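Local coordinates for 3-oxo-tetronate kinase (Salmonella typhimurium, PDB 3DQQ), which probably phosphorylates 3-oxo-tetronate at the expense of ATP, yielding 3-oxo-tetronate 4-phosphate, as a four-carbon acid sugar kinase, at residues V99-M104 / A161-R166. Residues are numbered along the deposited sequence; the frame is centred on the assembly and turned at random.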
loop_
_atom_site.group_PDB
_atom_site.type_symbol
_atom_site.label_atom_id
_atom_site.label_comp_id
_atom_site.label_asym_id
_atom_site.label_seq_id
_atom_site.Cartn_x
_atom_site.Cartn_y
_atom_site.Cartn_z
ATOM N N VAL A 99 -4.123 3.376 -30.630
ATOM C CA VAL A 99 -2.861 4.027 -31.052
ATOM C C VAL A 99 -2.200 3.278 -32.225
ATOM O O VAL A 99 -1.725 3.905 -33.164
ATOM C CB VAL A 99 -1.889 4.209 -29.860
ATOM C CG1 VAL A 99 -0.550 4.710 -30.324
ATOM C CG2 VAL A 99 -2.522 5.162 -28.814
ATOM N N THR A 100 -2.192 1.951 -32.181
ATOM C CA THR A 100 -1.625 1.167 -33.268
ATOM C C THR A 100 -2.318 1.460 -34.582
ATOM O O THR A 100 -1.664 1.812 -35.551
ATOM C CB THR A 100 -1.670 -0.350 -32.987
ATOM O OG1 THR A 100 -1.009 -0.619 -31.736
ATOM C CG2 THR A 100 -0.968 -1.142 -34.094
ATOM N N ASP A 101 -3.637 1.366 -34.621
ATOM C CA ASP A 101 -4.342 1.641 -35.851
ATOM C C ASP A 101 -4.089 3.052 -36.340
ATOM O O ASP A 101 -4.050 3.305 -37.571
ATOM C CB ASP A 101 -5.837 1.444 -35.706
ATOM C CG ASP A 101 -6.247 -0.026 -35.465
ATOM O OD1 ASP A 101 -5.683 -0.963 -36.098
ATOM O OD2 ASP A 101 -7.160 -0.217 -34.608
ATOM N N ALA A 102 -3.909 3.992 -35.431
ATOM C CA ALA A 102 -3.712 5.364 -35.870
ATOM C C ALA A 102 -2.336 5.466 -36.515
ATOM O O ALA A 102 -2.198 6.059 -37.583
ATOM C CB ALA A 102 -3.858 6.328 -34.751
ATOM N N LEU A 103 -1.321 4.880 -35.891
ATOM C CA LEU A 103 0.046 4.978 -36.410
ATOM C C LEU A 103 0.080 4.296 -37.768
ATOM O O LEU A 103 0.702 4.803 -38.702
ATOM C CB LEU A 103 1.084 4.346 -35.445
ATOM C CG LEU A 103 1.287 4.964 -34.028
ATOM C CD1 LEU A 103 2.161 4.083 -33.089
ATOM C CD2 LEU A 103 1.878 6.356 -34.110
ATOM N N MET A 104 -0.601 3.173 -37.902
ATOM C CA MET A 104 -0.588 2.459 -39.166
ATOM C C MET A 104 -1.148 3.345 -40.247
ATOM O O MET A 104 -0.591 3.452 -41.342
ATOM C CB MET A 104 -1.367 1.136 -39.074
ATOM C CG MET A 104 -0.768 0.064 -38.099
ATOM S SD MET A 104 -1.858 -1.410 -37.989
ATOM C CE MET A 104 -1.470 -1.989 -39.655
ATOM N N ALA A 161 -10.414 -6.833 -29.350
ATOM C CA ALA A 161 -11.500 -6.163 -28.614
ATOM C C ALA A 161 -11.317 -4.638 -28.685
ATOM O O ALA A 161 -12.252 -3.859 -28.612
ATOM C CB ALA A 161 -11.529 -6.643 -27.167
ATOM N N GLN A 162 -10.086 -4.251 -28.940
ATOM C CA GLN A 162 -9.523 -2.945 -28.742
ATOM C C GLN A 162 -9.189 -2.258 -30.059
ATOM O O GLN A 162 -8.844 -1.094 -30.066
ATOM C CB GLN A 162 -8.180 -3.248 -28.106
ATOM C CG GLN A 162 -7.708 -2.271 -27.198
ATOM C CD GLN A 162 -6.364 -2.600 -26.646
ATOM O OE1 GLN A 162 -6.044 -3.752 -26.280
ATOM N NE2 GLN A 162 -5.548 -1.562 -26.567
ATOM N N ALA A 163 -9.209 -3.007 -31.161
ATOM C CA ALA A 163 -8.656 -2.572 -32.426
ATOM C C ALA A 163 -9.632 -2.908 -33.548
ATOM O O ALA A 163 -10.564 -3.699 -33.377
ATOM C CB ALA A 163 -7.372 -3.268 -32.660
ATOM N N GLN A 164 -9.394 -2.337 -34.713
ATOM C CA GLN A 164 -10.260 -2.583 -35.847
ATOM C C GLN A 164 -10.071 -3.849 -36.641
ATOM O O GLN A 164 -10.966 -4.222 -37.343
ATOM C CB GLN A 164 -10.007 -1.541 -36.878
ATOM C CG GLN A 164 -10.347 -0.147 -36.475
ATOM C CD GLN A 164 -10.206 0.730 -37.699
ATOM O OE1 GLN A 164 -10.595 0.299 -38.854
ATOM N NE2 GLN A 164 -9.634 1.934 -37.493
ATOM N N GLY A 165 -8.884 -4.432 -36.681
ATOM C CA GLY A 165 -8.663 -5.534 -37.609
ATOM C C GLY A 165 -8.534 -6.893 -36.959
ATOM O O GLY A 165 -8.733 -7.072 -35.758
ATOM N N ARG A 166 -8.148 -7.850 -37.781
ATOM C CA ARG A 166 -7.914 -9.211 -37.342
ATOM C C ARG A 166 -6.472 -9.426 -37.047
ATOM O O ARG A 166 -5.593 -8.925 -37.761
ATOM C CB ARG A 166 -8.336 -10.179 -38.411
ATOM C CG ARG A 166 -9.796 -10.093 -38.619
ATOM C CD ARG A 166 -10.308 -11.311 -39.368
ATOM N NE ARG A 166 -9.727 -11.364 -40.713
ATOM C CZ ARG A 166 -9.031 -12.379 -41.238
ATOM N NH1 ARG A 166 -8.785 -13.515 -40.537
ATOM N NH2 ARG A 166 -8.570 -12.218 -42.488
#
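Ala163 meets the carboxylate of Asp101 with two carbons: its CA lies 3.5 Å from Asp101 OD2 and its CB 3.6 Å from the same oxygen. Asp101 and Ala163 also have the nearest CA atoms of the two segments, 6.9 Å apart. One residue on, the amide of Gln164 makes the sole hydrogen bond between the segments, Gln164 N to Asp101 OD2 at 3.1 Å; it is nearly straight (166° at the hydrogen) and reaches the syn side of the oxygen from 28° out of the carboxylate plane. Asp101 carries its CG anti to the carbonyl carbon (chi1 -67°), a torsion that points the carboxylate from helix 96-106 toward the loop. The bond is a tertiary link within the sugar-binding N-terminal domain, away from the predicted ATP-binding residues, tying that helix to the connection between helix 155-160 and strand 167-170. The aliphatic part of Gln164 flanks the same oxygen, with CG 3.7 Å from Asp101 OD2. At Gly165 the backbone N bonds to the hydroxyl of Tyr196, which also hydrogen-bonds Asp101 OD1; a salt bridge from Arg195 to OD1 gives the buried acid a further partner and would probably stabilise its charged form.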